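Local coordinates for cyclic GMP-AMP synthase-like receptor (Tribolium castaneum, PDB 7LT2), which senses double-stranded RNA and makes the cyclic dinucleotide 2',3'-cGAMP from ATP and GTP in innate immune signalling, at residues L87-K99 and P232-F244. Numbering follows the deposited sequence.
Sequences LNESNVPGFVWLK and PVNPQGRYWSLSF
The indole of Trp-97 turns an edge to the phenol of Tyr-239 and a face to the side chain of Arg-238, the residue before that tyrosine. Trp-97 NE1 sits over the middle of the phenol ring, 3.4 Å from Tyr-239 CZ, in a T-shaped stack with the planes at 83°. Arg-238 lies along one indole face: CB makes a CH-pi contact with the five-membered ring and CD rests above the centre of the indole. The arginine side chain, extended from CG to NE, carries the guanidinium to an off-centre cation-pi position with CZ 4.8 Å from the centroid of the six-membered ring; the guanidinium plane is nearly perpendicular to the indole (86°). Pro-235, whose preceding peptide bond is cis, brings CD to within 3.6 Å of Trp-97 CZ2. The phenol is fixed at its far end, where Tyr-239 OH donates to a lone pair of Asn-91 OD1 (2.7 Å), in the carbonyl plane, with amide and ring nearly coplanar. Val-92 CG2 packs against both Tyr-239 and Val-233. A water bridges Asn-91 ND2 and Asn-234 O.

Beyond this cluster the strands pair antiparallel but briefly. Val-96 N donates to Trp-240 O (2.9 Å) and Trp-240 N to Val-96 O (3.0 Å); the short axes of 95-99 and 240-243 cross with their directions at 111°, far from straight antiparallel. Past Phe-95 and Ser-241 a water replaces direct bonding, linking Gly-94 O to Leu-242 N, while Val-96 CG1 packs on Leu-242 CD1.

Residues 241-244 probably help bind GTP, as in related enzymes. Strand 240-243 joins the hairpin of strands 85-89 and 95-100 to strand 222-225 within the nucleotidyltransferase sheet, and Trp-240 reaches helix 131-147, its NE1 hydrogen-bonded to Leu-129 O just before that helix.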
loop_
_atom_site.group_PDB
_atom_site.type_symbol
_atom_site.label_atom_id
_atom_site.label_comp_id
_atom_site.label_asym_id
_atom_site.label_seq_id
_atom_site.Cartn_x
_atom_site.Cartn_y
_atom_site.Cartn_z
ATOM N N LEU A 87 7.040 8.848 -20.530
ATOM C CA LEU A 87 6.843 7.550 -19.902
ATOM C C LEU A 87 6.592 6.516 -20.991
ATOM O O LEU A 87 5.714 6.706 -21.840
ATOM C CB LEU A 87 5.672 7.614 -18.919
ATOM C CG LEU A 87 5.348 6.453 -17.979
ATOM C CD1 LEU A 87 4.594 6.985 -16.775
ATOM C CD2 LEU A 87 4.519 5.389 -18.679
ATOM N N ASN A 88 7.362 5.431 -20.975
ATOM C CA ASN A 88 7.214 4.379 -21.969
ATOM C C ASN A 88 6.990 3.040 -21.283
ATOM O O ASN A 88 7.664 2.710 -20.301
ATOM C CB ASN A 88 8.436 4.305 -22.888
ATOM C CG ASN A 88 8.528 5.497 -23.830
ATOM O OD1 ASN A 88 7.544 5.879 -24.465
ATOM N ND2 ASN A 88 9.712 6.094 -23.918
ATOM N N GLU A 89 6.036 2.277 -21.809
ATOM C CA GLU A 89 5.798 0.927 -21.324
ATOM C C GLU A 89 7.009 0.051 -21.617
ATOM O O GLU A 89 7.490 0.004 -22.752
ATOM C CB GLU A 89 4.547 0.350 -21.990
ATOM C CG GLU A 89 3.273 1.187 -21.805
ATOM C CD GLU A 89 3.103 2.278 -22.855
ATOM O OE1 GLU A 89 4.087 2.604 -23.557
ATOM O OE2 GLU A 89 1.976 2.808 -22.981
ATOM N N SER A 90 7.507 -0.642 -20.593
ATOM C CA SER A 90 8.727 -1.425 -20.731
ATOM C C SER A 90 8.417 -2.828 -21.254
ATOM O O SER A 90 7.258 -3.225 -21.412
ATOM C CB SER A 90 9.474 -1.505 -19.399
ATOM O OG SER A 90 8.994 -2.580 -18.604
ATOM N N ASN A 91 9.475 -3.598 -21.517
ATOM C CA ASN A 91 9.343 -4.969 -21.993
ATOM C C ASN A 91 9.013 -5.961 -20.880
ATOM O O ASN A 91 8.998 -7.171 -21.135
ATOM C CB ASN A 91 10.621 -5.403 -22.720
ATOM C CG ASN A 91 11.884 -5.074 -21.941
ATOM O OD1 ASN A 91 11.836 -4.784 -20.744
ATOM N ND2 ASN A 91 13.026 -5.116 -22.622
ATOM N N VAL A 92 8.756 -5.488 -19.666
ATOM C CA VAL A 92 8.271 -6.317 -18.572
ATOM C C VAL A 92 6.892 -5.791 -18.180
ATOM O O VAL A 92 6.780 -4.655 -17.711
ATOM C CB VAL A 92 9.218 -6.304 -17.361
ATOM C CG1 VAL A 92 8.667 -7.194 -16.252
ATOM C CG2 VAL A 92 10.617 -6.754 -17.774
ATOM N N PRO A 93 5.823 -6.567 -18.360
ATOM C CA PRO A 93 4.473 -6.040 -18.105
ATOM C C PRO A 93 4.327 -5.516 -16.684
ATOM O O PRO A 93 4.727 -6.168 -15.716
ATOM C CB PRO A 93 3.568 -7.252 -18.359
ATOM C CG PRO A 93 4.349 -8.109 -19.301
ATOM C CD PRO A 93 5.792 -7.932 -18.915
ATOM N N GLY A 94 3.753 -4.317 -16.568
ATOM C CA GLY A 94 3.567 -3.658 -15.294
ATOM C C GLY A 94 4.634 -2.643 -14.942
ATOM O O GLY A 94 4.448 -1.881 -13.983
ATOM N N PHE A 95 5.732 -2.598 -15.693
ATOM C CA PHE A 95 6.843 -1.705 -15.406
ATOM C C PHE A 95 7.066 -0.751 -16.568
ATOM O O PHE A 95 6.774 -1.071 -17.724
ATOM C CB PHE A 95 8.123 -2.501 -15.118
ATOM C CG PHE A 95 8.024 -3.358 -13.893
ATOM C CD1 PHE A 95 7.457 -4.619 -13.960
ATOM C CD2 PHE A 95 8.478 -2.894 -12.669
ATOM C CE1 PHE A 95 7.350 -5.409 -12.831
ATOM C CE2 PHE A 95 8.377 -3.681 -11.537
ATOM C CZ PHE A 95 7.810 -4.938 -11.618
ATOM N N VAL A 96 7.590 0.431 -16.249
ATOM C CA VAL A 96 7.764 1.492 -17.230
ATOM C C VAL A 96 9.164 2.077 -17.109
ATOM O O VAL A 96 9.849 1.924 -16.094
ATOM C CB VAL A 96 6.709 2.608 -17.068
ATOM C CG1 VAL A 96 5.294 2.042 -17.220
ATOM C CG2 VAL A 96 6.873 3.301 -15.721
ATOM N N TRP A 97 9.583 2.750 -18.176
ATOM C CA TRP A 97 10.768 3.591 -18.178
ATOM C C TRP A 97 10.341 5.051 -18.259
ATOM O O TRP A 97 9.273 5.372 -18.788
ATOM C CB TRP A 97 11.694 3.257 -19.354
ATOM C CG TRP A 97 12.335 1.908 -19.268
ATOM C CD1 TRP A 97 12.221 1.005 -18.255
ATOM C CD2 TRP A 97 13.199 1.309 -20.244
ATOM N NE1 TRP A 97 12.961 -0.118 -18.536
ATOM C CE2 TRP A 97 13.570 0.043 -19.752
ATOM C CE3 TRP A 97 13.694 1.722 -21.485
ATOM C CZ2 TRP A 97 14.413 -0.817 -20.457
ATOM C CZ3 TRP A 97 14.533 0.866 -22.185
ATOM C CH2 TRP A 97 14.882 -0.387 -21.669
ATOM N N LEU A 98 11.184 5.933 -17.731
ATOM C CA LEU A 98 10.894 7.362 -17.719
ATOM C C LEU A 98 12.156 8.104 -18.123
ATOM O O LEU A 98 13.179 8.003 -17.442
ATOM C CB LEU A 98 10.409 7.812 -16.335
ATOM C CG LEU A 98 9.669 9.150 -16.169
ATOM C CD1 LEU A 98 10.599 10.346 -16.284
ATOM C CD2 LEU A 98 8.518 9.279 -17.157
ATOM N N LYS A 99 12.090 8.846 -19.223
ATOM C CA LYS A 99 13.226 9.632 -19.672
ATOM C C LYS A 99 12.802 11.081 -19.855
ATOM O O LYS A 99 11.621 11.394 -20.029
ATOM C CB LYS A 99 13.826 9.076 -20.978
ATOM C CG LYS A 99 12.866 9.008 -22.151
ATOM C CD LYS A 99 13.608 8.612 -23.424
ATOM C CE LYS A 99 12.653 8.146 -24.512
ATOM N NZ LYS A 99 11.691 9.205 -24.928
ATOM N N PRO A 232 16.238 -10.562 -12.098
ATOM C CA PRO A 232 17.242 -9.773 -12.823
ATOM C C PRO A 232 16.732 -9.245 -14.161
ATOM O O PRO A 232 16.210 -10.014 -14.969
ATOM C CB PRO A 232 18.382 -10.773 -13.039
ATOM C CG PRO A 232 17.713 -12.105 -13.036
ATOM C CD PRO A 232 16.602 -11.989 -12.032
ATOM N N VAL A 233 16.866 -7.935 -14.381
ATOM C CA VAL A 233 16.536 -7.311 -15.656
ATOM C C VAL A 233 17.645 -6.328 -16.011
ATOM O O VAL A 233 18.413 -5.882 -15.156
ATOM C CB VAL A 233 15.163 -6.592 -15.642
ATOM C CG1 VAL A 233 14.573 -6.548 -17.046
ATOM C CG2 VAL A 233 14.191 -7.268 -14.681
ATOM N N ASN A 234 17.729 -6.000 -17.299
ATOM C CA ASN A 234 18.729 -5.080 -17.820
ATOM C C ASN A 234 18.042 -4.137 -18.799
ATOM O O ASN A 234 17.215 -4.586 -19.607
ATOM C CB ASN A 234 19.873 -5.828 -18.520
ATOM C CG ASN A 234 20.965 -4.899 -19.012
ATOM O OD1 ASN A 234 20.896 -4.371 -20.123
ATOM N ND2 ASN A 234 21.982 -4.689 -18.182
ATOM N N PRO A 235 18.361 -2.831 -18.765
ATOM C CA PRO A 235 19.349 -2.173 -17.900
ATOM C C PRO A 235 18.910 -1.992 -16.448
ATOM O O PRO A 235 17.745 -1.709 -16.155
ATOM C CB PRO A 235 19.540 -0.809 -18.568
ATOM C CG PRO A 235 18.264 -0.557 -19.257
ATOM C CD PRO A 235 17.782 -1.891 -19.739
ATOM N N GLN A 236 19.878 -2.154 -15.553
ATOM C CA GLN A 236 19.631 -2.039 -14.123
ATOM C C GLN A 236 19.235 -0.611 -13.766
ATOM O O GLN A 236 19.870 0.351 -14.210
ATOM C CB GLN A 236 20.885 -2.461 -13.357
ATOM C CG GLN A 236 20.742 -2.542 -11.849
ATOM C CD GLN A 236 21.959 -3.175 -11.197
ATOM O OE1 GLN A 236 22.268 -4.343 -11.438
ATOM N NE2 GLN A 236 22.661 -2.403 -10.375
ATOM N N GLY A 237 18.170 -0.475 -12.976
ATOM C CA GLY A 237 17.755 0.811 -12.456
ATOM C C GLY A 237 16.720 1.553 -13.274
ATOM O O GLY A 237 16.141 2.526 -12.771
ATOM N N ARG A 238 16.457 1.131 -14.513
ATOM C CA ARG A 238 15.511 1.847 -15.362
ATOM C C ARG A 238 14.059 1.461 -15.124
ATOM O O ARG A 238 13.165 2.197 -15.556
ATOM C CB ARG A 238 15.822 1.609 -16.838
ATOM C CG ARG A 238 16.830 2.554 -17.422
ATOM C CD ARG A 238 16.729 2.534 -18.928
ATOM N NE ARG A 238 17.939 3.045 -19.553
ATOM C CZ ARG A 238 18.196 2.966 -20.849
ATOM N NH1 ARG A 238 17.348 2.393 -21.687
ATOM N NH2 ARG A 238 19.331 3.477 -21.316
ATOM N N TYR A 239 13.798 0.327 -14.480
ATOM C CA TYR A 239 12.449 -0.223 -14.399
ATOM C C TYR A 239 11.735 0.302 -13.160
ATOM O O TYR A 239 12.165 0.045 -12.030
ATOM C CB TYR A 239 12.489 -1.752 -14.389
ATOM C CG TYR A 239 12.885 -2.359 -15.712
ATOM C CD1 TYR A 239 14.218 -2.450 -16.079
ATOM C CD2 TYR A 239 11.925 -2.842 -16.598
ATOM C CE1 TYR A 239 14.595 -3.006 -17.289
ATOM C CE2 TYR A 239 12.292 -3.404 -17.815
ATOM C CZ TYR A 239 13.632 -3.478 -18.153
ATOM O OH TYR A 239 14.018 -4.033 -19.357
ATOM N N TRP A 240 10.639 1.022 -13.379
ATOM C CA TRP A 240 9.796 1.555 -12.319
ATOM C C TRP A 240 8.459 0.828 -12.308
ATOM O O TRP A 240 7.942 0.453 -13.365
ATOM C CB TRP A 240 9.559 3.053 -12.516
ATOM C CG TRP A 240 10.779 3.874 -12.302
ATOM C CD1 TRP A 240 11.861 3.965 -13.129
ATOM C CD2 TRP A 240 11.055 4.723 -11.184
ATOM N NE1 TRP A 240 12.795 4.818 -12.595
ATOM C CE2 TRP A 240 12.325 5.301 -11.403
ATOM C CE3 TRP A 240 10.356 5.052 -10.020
ATOM C CZ2 TRP A 240 12.910 6.185 -10.498
ATOM C CZ3 TRP A 240 10.935 5.938 -9.124
ATOM C CH2 TRP A 240 12.201 6.490 -9.369
ATOM N N SER A 241 7.905 0.631 -11.115
ATOM C CA SER A 241 6.560 0.095 -10.964
ATOM C C SER A 241 5.539 1.223 -11.044
ATOM O O SER A 241 5.827 2.366 -10.693
ATOM C CB SER A 241 6.395 -0.629 -9.626
ATOM O OG SER A 241 7.277 -1.727 -9.511
ATOM N N LEU A 242 4.334 0.885 -11.491
ATOM C CA LEU A 242 3.221 1.821 -11.504
ATOM C C LEU A 242 2.386 1.641 -10.248
ATOM O O LEU A 242 2.163 0.514 -9.793
ATOM C CB LEU A 242 2.343 1.617 -12.736
ATOM C CG LEU A 242 2.953 2.071 -14.057
ATOM C CD1 LEU A 242 2.274 1.367 -15.200
ATOM C CD2 LEU A 242 2.828 3.581 -14.216
ATOM N N SER A 243 1.935 2.753 -9.683
ATOM C CA SER A 243 0.982 2.726 -8.583
ATOM C C SER A 243 -0.315 3.376 -9.044
ATOM O O SER A 243 -0.354 4.578 -9.334
ATOM C CB SER A 243 1.525 3.423 -7.343
ATOM O OG SER A 243 0.525 3.437 -6.333
ATOM N N PHE A 244 -1.367 2.567 -9.125
ATOM C CA PHE A 244 -2.726 3.040 -9.329
ATOM C C PHE A 244 -3.542 2.895 -8.047
ATOM O O PHE A 244 -4.765 2.725 -8.090
ATOM C CB PHE A 244 -3.369 2.292 -10.495
ATOM C CG PHE A 244 -2.602 2.421 -11.792
ATOM C CD1 PHE A 244 -2.501 3.648 -12.427
ATOM C CD2 PHE A 244 -1.979 1.324 -12.365
ATOM C CE1 PHE A 244 -1.793 3.783 -13.617
ATOM C CE2 PHE A 244 -1.274 1.444 -13.555
ATOM C CZ PHE A 244 -1.181 2.680 -14.182
HETATM O O HOH W 1 15.790 -4.389 -22.186
HETATM O O HOH W 2 3.101 -1.843 -11.730
HETATM O O HOH W 3 13.632 4.863 -16.396
#